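Local coordinates for protein type C neurotoxin (Clostridium botulinum, PDB 3PME) that probably attaches the botulinum C/D mosaic neurotoxin to nerve cell membranes, as its receptor-binding domain, through gangliosides and perhaps phosphatidylethanolamine, at residues 63-68 and 198-203; 117-122 and 168-173; 123-128 and 160-165. All blocks are in the same frame, centred on the assembly; numbering follows the deposited sequence.

All three contacts lie in the N-terminal, concanavalin-like half of the receptor-binding domain. Interaction 2 and interaction 3 share strand 120-126, at its start and its end, with centres about 19 Å apart. They meet where Glu165 CG lies 3.8 Å from Lys121 CB. Interaction 1 lies about 18 Å from interaction 2, centre to centre. The two touch through the Tyr66 ring, with Tyr66 CE1 3.3 Å from Val173 O. Interactions 1 and 3 do not touch, their nearest atoms being about 11 Å apart, but both reach the nine-stranded sheet. Interaction 3 sets strand 120-126 against strand 160-166 of that sheet, and interaction 2 against the loop that follows strand 160-166.

Interaction 1 (63-68 and 198-203)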
loop_
_atom_site.group_PDB
_atom_site.type_symbol
_atom_site.label_atom_id
_atom_site.label_comp_id
_atom_site.label_asym_id
_atom_site.label_seq_id
_atom_site.Cartn_x
_atom_site.Cartn_y
_atom_site.Cartn_z
ATOM N N SER A 63 -29.613 -18.501 6.619
ATOM C CA SER A 63 -29.787 -17.093 6.950
ATOM C C SER A 63 -29.801 -16.270 5.669
ATOM O O SER A 63 -29.816 -16.819 4.569
ATOM C CB SER A 63 -28.636 -16.614 7.834
ATOM O OG SER A 63 -27.433 -16.527 7.084
ATOM N N ALA A 64 -29.765 -14.950 5.823
ATOM C CA ALA A 64 -29.778 -14.041 4.683
ATOM C C ALA A 64 -28.575 -14.242 3.772
ATOM O O ALA A 64 -28.583 -13.764 2.646
ATOM C CB ALA A 64 -29.835 -12.599 5.157
ATOM N N ILE A 65 -27.553 -14.943 4.263
ATOM C CA ILE A 65 -26.322 -15.172 3.500
ATOM C C ILE A 65 -26.607 -15.842 2.166
ATOM O O ILE A 65 -25.890 -15.642 1.184
ATOM C CB ILE A 65 -25.306 -16.040 4.281
ATOM C CG1 ILE A 65 -23.901 -15.866 3.706
ATOM C CG2 ILE A 65 -25.700 -17.507 4.263
ATOM C CD1 ILE A 65 -23.287 -14.535 4.018
ATOM N N TYR A 66 -27.668 -16.637 2.120
ATOM C CA TYR A 66 -28.015 -17.304 0.880
ATOM C C TYR A 66 -28.691 -16.355 -0.109
ATOM O O TYR A 66 -28.801 -16.665 -1.292
ATOM C CB TYR A 66 -28.885 -18.532 1.149
ATOM C CG TYR A 66 -28.163 -19.846 0.937
ATOM C CD1 TYR A 66 -27.726 -20.216 -0.326
ATOM C CD2 TYR A 66 -27.940 -20.719 1.991
ATOM C CE1 TYR A 66 -27.081 -21.417 -0.534
ATOM C CE2 TYR A 66 -27.284 -21.923 1.801
ATOM C CZ TYR A 66 -26.861 -22.267 0.530
ATOM O OH TYR A 66 -26.218 -23.462 0.323
ATOM N N GLU A 67 -29.142 -15.199 0.373
ATOM C CA GLU A 67 -29.757 -14.201 -0.497
ATOM C C GLU A 67 -28.818 -13.037 -0.792
ATOM O O GLU A 67 -28.784 -12.525 -1.909
ATOM C CB GLU A 67 -31.042 -13.657 0.133
ATOM C CG GLU A 67 -31.986 -14.731 0.655
ATOM C CD GLU A 67 -33.038 -14.161 1.595
ATOM O OE1 GLU A 67 -33.512 -13.029 1.344
ATOM O OE2 GLU A 67 -33.384 -14.837 2.588
ATOM N N ASN A 68 -28.065 -12.615 0.217
ATOM C CA ASN A 68 -27.162 -11.481 0.055
ATOM C C ASN A 68 -25.959 -11.547 0.985
ATOM O O ASN A 68 -26.073 -11.951 2.142
ATOM C CB ASN A 68 -27.907 -10.149 0.231
ATOM C CG ASN A 68 -28.854 -10.145 1.424
ATOM O OD1 ASN A 68 -28.508 -10.584 2.523
ATOM N ND2 ASN A 68 -30.070 -9.639 1.204
ATOM N N PHE A 198 -9.711 -10.268 6.601
ATOM C CA PHE A 198 -10.725 -11.021 5.867
ATOM C C PHE A 198 -12.048 -11.101 6.643
ATOM O O PHE A 198 -12.075 -11.590 7.785
ATOM C CB PHE A 198 -10.245 -12.426 5.519
ATOM C CG PHE A 198 -11.174 -13.144 4.584
ATOM C CD1 PHE A 198 -12.206 -13.934 5.081
ATOM C CD2 PHE A 198 -11.031 -13.002 3.218
ATOM C CE1 PHE A 198 -13.082 -14.578 4.224
ATOM C CE2 PHE A 198 -11.905 -13.644 2.343
ATOM C CZ PHE A 198 -12.935 -14.431 2.848
ATOM N N ASN A 199 -13.123 -10.616 6.011
ATOM C CA ASN A 199 -14.463 -10.552 6.609
ATOM C C ASN A 199 -15.532 -11.059 5.652
ATOM O O ASN A 199 -15.457 -10.831 4.442
ATOM C CB ASN A 199 -14.838 -9.105 6.945
ATOM C CG ASN A 199 -14.064 -8.558 8.121
ATOM O OD1 ASN A 199 -13.830 -9.261 9.090
ATOM N ND2 ASN A 199 -13.693 -7.284 8.051
ATOM N N ILE A 200 -16.558 -11.710 6.194
ATOM C CA ILE A 200 -17.753 -11.997 5.407
ATOM C C ILE A 200 -18.960 -11.447 6.150
ATOM O O ILE A 200 -19.055 -11.588 7.358
ATOM C CB ILE A 200 -17.926 -13.496 5.137
ATOM C CG1 ILE A 200 -16.729 -14.025 4.340
ATOM C CG2 ILE A 200 -19.242 -13.757 4.357
ATOM C CD1 ILE A 200 -16.760 -15.508 4.047
ATOM N N PHE A 201 -19.864 -10.807 5.415
ATOM C CA PHE A 201 -21.047 -10.166 5.990
ATOM C C PHE A 201 -22.290 -10.830 5.414
ATOM O O PHE A 201 -22.285 -11.271 4.262
ATOM C CB PHE A 201 -21.081 -8.674 5.630
ATOM C CG PHE A 201 -19.885 -7.894 6.107
ATOM C CD1 PHE A 201 -18.703 -7.879 5.369
ATOM C CD2 PHE A 201 -19.949 -7.157 7.280
ATOM C CE1 PHE A 201 -17.607 -7.159 5.812
ATOM C CE2 PHE A 201 -18.862 -6.437 7.724
ATOM C CZ PHE A 201 -17.687 -6.434 6.985
ATOM N N SER A 202 -23.354 -10.884 6.210
ATOM C CA SER A 202 -24.602 -11.513 5.777
ATOM C C SER A 202 -25.566 -10.501 5.172
ATOM O O SER A 202 -26.784 -10.675 5.214
ATOM C CB SER A 202 -25.278 -12.206 6.955
ATOM O OG SER A 202 -25.589 -11.247 7.949
ATOM N N LYS A 203 -25.021 -9.428 4.623
ATOM C CA LYS A 203 -25.823 -8.458 3.902
ATOM C C LYS A 203 -24.977 -7.859 2.794
ATOM O O LYS A 203 -23.750 -7.991 2.800
ATOM C CB LYS A 203 -26.314 -7.356 4.842
ATOM C CG LYS A 203 -25.195 -6.518 5.425
ATOM C CD LYS A 203 -25.694 -5.553 6.487
ATOM C CE LYS A 203 -26.151 -4.240 5.895
ATOM N NZ LYS A 203 -26.460 -3.265 6.983
#
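Ile65 makes the main side-chain contact with 198-203. Its CG1 is anti to the backbone N (chi1 -161°), and this carries the terminal CD1 to the end of the strand. Ile65 CD1 lies 3.4 Å from the carbonyl O of Phe201 and 3.7 Å from Ser202 CA. Ile65 CD1 also meets the CG2 branch of Ile200 at 4.1 Å, in the apolar part of the contact. Ala64 adds its CB, 3.6 Å from Ser202 O. The packing is against the backbone of Phe201 and Ser202, where the strand ends.

The short 3-10 turn 64-66 sets these groups in place. Ser63 OG accepts from Ile65 N at 3.2 Å and nearly straight (167°), which forms an ST turn. Ala64 O takes two backbone donors, Glu67 N and Asn68 N, and closes the far end of the turn. Beyond the segments, Ser63 OG is also hydrogen-bonded to Ile60 O, and Lys203 O to Ser70 OG. Ile200 also packs on Ile7 of strand 6-13. The contact joins the loop entering strand 68-77 to the exit of its antiparallel neighbour, strand 193-201, at one end of the sheet, in the concanavalin-like beta-sandwich.

Interaction 2 (117-122 and 168-173); sequences NRKYKS and EDLDEV
Asp169 carries the charged part of this contact. Its CG sits between the backbone N and the carbonyl carbon (chi1 57°), and the carboxylate reaches over to Lys121. Both oxygens grip the one ammonium group: Lys121 NZ is 2.9 Å from Asp169 OD1 and also from Asp169 OD2. Each oxygen uses its syn lone pair, so the salt bridge is forked, with NZ equally far from both. The Lys121 chain bends at chi2 and chi4 to get there, and its NZ is also hydrogen-bonded to Arg166 O. Lys119 joins more loosely. Its extended chain crosses Asp169 at about a right angle, and Lys119 NZ stays 3.9 Å from Asp169 OD2, a long salt bridge. The clustered positive charge probably favours the ionised carboxylate.

Leu170 is the buried residue of the contact. Here the loop that follows strand 160-166 of one sheet of the concanavalin-like sandwich lies against strand 120-126 of the other. Leu170 CD2 touches both lysine chains, 3.9 Å from Lys119 CG and from Lys121 CG. Leu170 and Lys121 run past each other in opposite directions. Leu170 also touches Leu113 of strand 108-114.

Asp171 approaches Asn117 only obliquely, oxygen to oxygen. Its backbone N is hydrogen-bonded to OD2 of Asp115, whose OD1 accepts from Asn117 N and Lys119 N.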
loop_
_atom_site.group_PDB
_atom_site.type_symbol
_atom_site.label_atom_id
_atom_site.label_comp_id
_atom_site.label_asym_id
_atom_site.label_seq_id
_atom_site.Cartn_x
_atom_site.Cartn_y
_atom_site.Cartn_z
ATOM N N ASN A 117 -24.852 -26.786 -11.849
ATOM C CA ASN A 117 -24.589 -27.336 -13.180
ATOM C C ASN A 117 -23.195 -26.974 -13.691
ATOM O O ASN A 117 -22.884 -27.170 -14.866
ATOM C CB ASN A 117 -25.651 -26.864 -14.174
ATOM C CG ASN A 117 -27.016 -27.430 -13.867
ATOM O OD1 ASN A 117 -28.016 -26.718 -13.885
ATOM N ND2 ASN A 117 -27.057 -28.715 -13.549
ATOM N N ARG A 118 -22.369 -26.428 -12.803
ATOM C CA ARG A 118 -21.018 -26.000 -13.154
ATOM C C ARG A 118 -20.979 -24.774 -14.071
ATOM O O ARG A 118 -19.929 -24.430 -14.607
ATOM C CB ARG A 118 -20.223 -27.157 -13.757
ATOM C CG ARG A 118 -20.003 -28.299 -12.775
ATOM C CD ARG A 118 -19.134 -29.400 -13.364
ATOM N NE ARG A 118 -18.304 -30.021 -12.334
ATOM C CZ ARG A 118 -17.173 -29.494 -11.873
ATOM N NH1 ARG A 118 -16.738 -28.335 -12.353
ATOM N NH2 ARG A 118 -16.477 -30.118 -10.930
ATOM N N LYS A 119 -22.116 -24.111 -14.244
ATOM C CA LYS A 119 -22.136 -22.824 -14.931
ATOM C C LYS A 119 -21.621 -21.769 -13.956
ATOM O O LYS A 119 -21.940 -21.807 -12.767
ATOM C CB LYS A 119 -23.556 -22.499 -15.396
ATOM C CG LYS A 119 -23.728 -21.134 -16.045
ATOM C CD LYS A 119 -25.193 -20.866 -16.404
ATOM C CE LYS A 119 -25.384 -19.445 -16.926
ATOM N NZ LYS A 119 -26.824 -19.094 -17.099
ATOM N N TYR A 120 -20.810 -20.835 -14.430
ATOM C CA TYR A 120 -20.277 -19.832 -13.516
ATOM C C TYR A 120 -20.319 -18.420 -14.085
ATOM O O TYR A 120 -20.458 -18.215 -15.298
ATOM C CB TYR A 120 -18.852 -20.178 -13.080
ATOM C CG TYR A 120 -17.833 -20.045 -14.180
ATOM C CD1 TYR A 120 -17.596 -21.089 -15.062
ATOM C CD2 TYR A 120 -17.112 -18.872 -14.338
ATOM C CE1 TYR A 120 -16.666 -20.969 -16.071
ATOM C CE2 TYR A 120 -16.170 -18.745 -15.340
ATOM C CZ TYR A 120 -15.956 -19.796 -16.202
ATOM O OH TYR A 120 -15.029 -19.674 -17.210
ATOM N N LYS A 121 -20.244 -17.452 -13.184
ATOM C CA LYS A 121 -20.093 -16.042 -13.544
ATOM C C LYS A 121 -18.864 -15.533 -12.818
ATOM O O LYS A 121 -18.502 -16.057 -11.765
ATOM C CB LYS A 121 -21.313 -15.225 -13.113
ATOM C CG LYS A 121 -22.622 -15.660 -13.753
ATOM C CD LYS A 121 -22.554 -15.542 -15.267
ATOM C CE LYS A 121 -23.927 -15.741 -15.900
ATOM N NZ LYS A 121 -24.727 -14.481 -15.863
ATOM N N SER A 122 -18.214 -14.520 -13.370
ATOM C CA SER A 122 -17.007 -14.001 -12.738
ATOM C C SER A 122 -16.931 -12.481 -12.751
ATOM O O SER A 122 -17.505 -11.811 -13.620
ATOM C CB SER A 122 -15.765 -14.589 -13.409
ATOM O OG SER A 122 -15.679 -14.180 -14.755
ATOM N N GLU A 168 -28.478 -13.465 -11.277
ATOM C CA GLU A 168 -29.871 -13.840 -11.087
ATOM C C GLU A 168 -30.252 -14.953 -12.050
ATOM O O GLU A 168 -31.238 -15.658 -11.836
ATOM C CB GLU A 168 -30.780 -12.627 -11.308
ATOM C CG GLU A 168 -32.231 -12.861 -10.917
ATOM C CD GLU A 168 -33.141 -11.721 -11.346
ATOM O OE1 GLU A 168 -32.714 -10.904 -12.195
ATOM O OE2 GLU A 168 -34.283 -11.651 -10.836
ATOM N N ASP A 169 -29.465 -15.113 -13.109
ATOM C CA ASP A 169 -29.728 -16.128 -14.122
ATOM C C ASP A 169 -29.011 -17.465 -13.877
ATOM O O ASP A 169 -29.227 -18.431 -14.610
ATOM C CB ASP A 169 -29.385 -15.589 -15.519
ATOM C CG ASP A 169 -27.939 -15.121 -15.635
ATOM O OD1 ASP A 169 -27.379 -14.607 -14.642
ATOM O OD2 ASP A 169 -27.363 -15.258 -16.736
ATOM N N LEU A 170 -28.142 -17.528 -12.874
ATOM C CA LEU A 170 -27.552 -18.813 -12.498
ATOM C C LEU A 170 -28.662 -19.696 -11.960
ATOM O O LEU A 170 -29.696 -19.206 -11.508
ATOM C CB LEU A 170 -26.482 -18.645 -11.411
ATOM C CG LEU A 170 -25.120 -18.091 -11.837
ATOM C CD1 LEU A 170 -24.192 -17.929 -10.625
ATOM C CD2 LEU A 170 -24.481 -18.975 -12.880
ATOM N N ASP A 171 -28.447 -21.005 -11.997
ATOM C CA ASP A 171 -29.336 -21.894 -11.264
ATOM C C ASP A 171 -28.845 -21.975 -9.822
ATOM O O ASP A 171 -28.075 -21.117 -9.383
ATOM C CB ASP A 171 -29.416 -23.244 -11.967
ATOM C CG ASP A 171 -30.098 -23.129 -13.324
ATOM O OD1 ASP A 171 -31.199 -22.547 -13.372
ATOM O OD2 ASP A 171 -29.524 -23.583 -14.336
ATOM N N GLU A 172 -29.299 -22.974 -9.072
ATOM C CA GLU A 172 -28.984 -23.027 -7.652
ATOM C C GLU A 172 -27.480 -23.009 -7.364
ATOM O O GLU A 172 -26.694 -23.673 -8.035
ATOM C CB GLU A 172 -29.615 -24.269 -7.005
ATOM C CG GLU A 172 -31.138 -24.251 -6.948
ATOM C CD GLU A 172 -31.796 -24.944 -8.130
ATOM O OE1 GLU A 172 -31.174 -25.060 -9.206
ATOM O OE2 GLU A 172 -32.959 -25.370 -7.978
ATOM N N VAL A 173 -27.096 -22.242 -6.350
ATOM C CA VAL A 173 -25.734 -22.280 -5.837
ATOM C C VAL A 173 -25.781 -22.970 -4.476
ATOM O O VAL A 173 -26.575 -22.595 -3.611
ATOM C CB VAL A 173 -25.129 -20.867 -5.692
ATOM C CG1 VAL A 173 -23.774 -20.948 -5.001
ATOM C CG2 VAL A 173 -24.997 -20.198 -7.056
#

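Interaction 3 (123-128 and 160-165)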
loop_
_atom_site.group_PDB
_atom_site.type_symbol
_atom_site.label_atom_id
_atom_site.label_comp_id
_atom_site.label_asym_id
_atom_site.label_seq_id
_atom_site.Cartn_x
_atom_site.Cartn_y
_atom_site.Cartn_z
ATOM N N LEU A 123 -16.229 -11.944 -11.757
ATOM C CA LEU A 123 -15.829 -10.545 -11.733
ATOM C C LEU A 123 -14.325 -10.565 -11.898
ATOM O O LEU A 123 -13.644 -11.311 -11.209
ATOM C CB LEU A 123 -16.180 -9.913 -10.391
ATOM C CG LEU A 123 -17.674 -9.801 -10.082
ATOM C CD1 LEU A 123 -17.862 -9.575 -8.580
ATOM C CD2 LEU A 123 -18.250 -8.647 -10.900
ATOM N N ILE A 124 -13.818 -9.748 -12.810
ATOM C CA ILE A 124 -12.398 -9.746 -13.117
ATOM C C ILE A 124 -11.865 -8.326 -13.027
ATOM O O ILE A 124 -12.469 -7.390 -13.548
ATOM C CB ILE A 124 -12.134 -10.326 -14.518
ATOM C CG1 ILE A 124 -12.725 -11.732 -14.633
ATOM C CG2 ILE A 124 -10.631 -10.393 -14.793
ATOM C CD1 ILE A 124 -12.787 -12.259 -16.067
ATOM N N PHE A 125 -10.740 -8.163 -12.346
ATOM C CA PHE A 125 -10.116 -6.851 -12.242
ATOM C C PHE A 125 -8.628 -6.950 -12.555
ATOM O O PHE A 125 -7.887 -7.711 -11.916
ATOM C CB PHE A 125 -10.321 -6.271 -10.843
ATOM C CG PHE A 125 -9.667 -4.936 -10.631
ATOM C CD1 PHE A 125 -10.142 -3.805 -11.283
ATOM C CD2 PHE A 125 -8.568 -4.809 -9.790
ATOM C CE1 PHE A 125 -9.548 -2.573 -11.082
ATOM C CE2 PHE A 125 -7.953 -3.572 -9.601
ATOM C CZ PHE A 125 -8.440 -2.457 -10.245
ATOM N N ASP A 126 -8.195 -6.169 -13.540
ATOM C CA ASP A 126 -6.785 -6.099 -13.912
ATOM C C ASP A 126 -6.048 -5.167 -12.953
ATOM O O ASP A 126 -6.027 -3.950 -13.141
ATOM C CB ASP A 126 -6.674 -5.585 -15.348
ATOM C CG ASP A 126 -5.241 -5.500 -15.846
ATOM O OD1 ASP A 126 -4.304 -5.733 -15.061
ATOM O OD2 ASP A 126 -5.054 -5.188 -17.046
ATOM N N TYR A 127 -5.437 -5.739 -11.922
ATOM C CA TYR A 127 -4.760 -4.914 -10.936
ATOM C C TYR A 127 -3.333 -4.614 -11.385
ATOM O O TYR A 127 -2.731 -3.681 -10.880
ATOM C CB TYR A 127 -4.776 -5.574 -9.544
ATOM C CG TYR A 127 -3.905 -6.795 -9.475
ATOM C CD1 TYR A 127 -2.552 -6.684 -9.179
ATOM C CD2 TYR A 127 -4.420 -8.057 -9.713
ATOM C CE1 TYR A 127 -1.734 -7.805 -9.129
ATOM C CE2 TYR A 127 -3.610 -9.182 -9.680
ATOM C CZ TYR A 127 -2.268 -9.047 -9.382
ATOM O OH TYR A 127 -1.486 -10.162 -9.351
ATOM N N SER A 128 -2.821 -5.378 -12.352
ATOM C CA SER A 128 -1.415 -5.248 -12.767
ATOM C C SER A 128 -1.169 -4.081 -13.719
ATOM O O SER A 128 -0.191 -3.348 -13.576
ATOM C CB SER A 128 -0.944 -6.535 -13.441
ATOM O OG SER A 128 0.403 -6.418 -13.891
ATOM N N GLU A 160 -14.432 1.710 -4.499
ATOM C CA GLU A 160 -15.025 2.199 -5.745
ATOM C C GLU A 160 -15.478 1.043 -6.618
ATOM O O GLU A 160 -14.715 0.116 -6.888
ATOM C CB GLU A 160 -14.019 3.068 -6.507
ATOM C CG GLU A 160 -13.579 4.314 -5.742
ATOM C CD GLU A 160 -12.716 5.230 -6.582
ATOM O OE1 GLU A 160 -11.842 4.714 -7.307
ATOM O OE2 GLU A 160 -12.931 6.462 -6.534
ATOM N N LEU A 161 -16.730 1.092 -7.069
ATOM C CA LEU A 161 -17.249 0.046 -7.941
ATOM C C LEU A 161 -16.490 -0.028 -9.267
ATOM O O LEU A 161 -16.293 0.992 -9.926
ATOM C CB LEU A 161 -18.729 0.293 -8.197
ATOM C CG LEU A 161 -19.378 -0.740 -9.106
ATOM C CD1 LEU A 161 -19.372 -2.129 -8.464
ATOM C CD2 LEU A 161 -20.809 -0.290 -9.411
ATOM N N LYS A 162 -16.052 -1.227 -9.645
ATOM C CA LYS A 162 -15.313 -1.407 -10.896
ATOM C C LYS A 162 -16.049 -2.274 -11.908
ATOM O O LYS A 162 -16.010 -2.001 -13.110
ATOM C CB LYS A 162 -13.930 -2.021 -10.624
ATOM C CG LYS A 162 -13.092 -1.221 -9.655
ATOM C CD LYS A 162 -12.646 0.114 -10.233
ATOM C CE LYS A 162 -11.648 0.796 -9.302
ATOM N NZ LYS A 162 -11.349 2.192 -9.747
ATOM N N GLN A 163 -16.687 -3.335 -11.425
ATOM C CA GLN A 163 -17.312 -4.315 -12.310
ATOM C C GLN A 163 -18.581 -4.861 -11.688
ATOM O O GLN A 163 -18.715 -4.922 -10.466
ATOM C CB GLN A 163 -16.353 -5.486 -12.572
ATOM C CG GLN A 163 -15.033 -5.092 -13.237
ATOM C CD GLN A 163 -15.170 -4.907 -14.731
ATOM O OE1 GLN A 163 -15.025 -3.796 -15.251
ATOM N NE2 GLN A 163 -15.439 -5.994 -15.436
ATOM N N SER A 164 -19.512 -5.269 -12.542
ATOM C CA SER A 164 -20.721 -5.940 -12.096
ATOM C C SER A 164 -20.975 -7.124 -13.021
ATOM O O SER A 164 -20.554 -7.119 -14.181
ATOM C CB SER A 164 -21.906 -4.975 -12.133
ATOM O OG SER A 164 -23.093 -5.605 -11.666
ATOM N N GLU A 165 -21.641 -8.146 -12.496
ATOM C CA GLU A 165 -21.997 -9.318 -13.279
ATOM C C GLU A 165 -23.328 -9.870 -12.800
ATOM O O GLU A 165 -23.592 -9.976 -11.604
ATOM C CB GLU A 165 -20.906 -10.394 -13.192
ATOM C CG GLU A 165 -21.151 -11.579 -14.116
ATOM C CD GLU A 165 -20.853 -11.257 -15.568
ATOM O OE1 GLU A 165 -20.199 -10.226 -15.828
ATOM O OE2 GLU A 165 -21.257 -12.043 -16.450
#
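Leu123 points its CD2 branch at the backbone of 163-165. Its CG is anti to the carbonyl carbon (chi1 -66°), and CD2 reaches the chain between two side chains. Leu123 CD2 lies 4.0 Å from Gln163 CB and 3.9 Å from Glu165 CB. Leu123 CD2 is also 3.8 Å from Ser164 C. The methyl thus rests on the main chain with a CB at either end.

Gln163 comes back the other way. Its chain bends at chi2 and sets Gln163 CG 3.5 Å from Ile124 O.

No hydrogen bond joins the two strands. Their axes are 7.0 Å apart at closest approach and run roughly antiparallel, at 148°. Strand 120-126 belongs to the five-stranded sheet and strand 160-166 to the nine-stranded one, so side chains bridge two sheets of the concanavalin-like sandwich. A classic beta bulge at Lys162 and Gln163, opposite Leu155, puts both of these residues toward strand 120-126.

Phe125, its CG anti to the backbone N (chi1 178°), swings its ring to Lys162. The two cross obliquely, with Phe125 CE1 4.1 Å from Lys162 CG. The ring also packs on Leu155 and Ile157 of strand 152-157. The lysine bends at chi2, and Lys162 NZ forms a salt bridge with Glu160 OE1 at 3.5 Å.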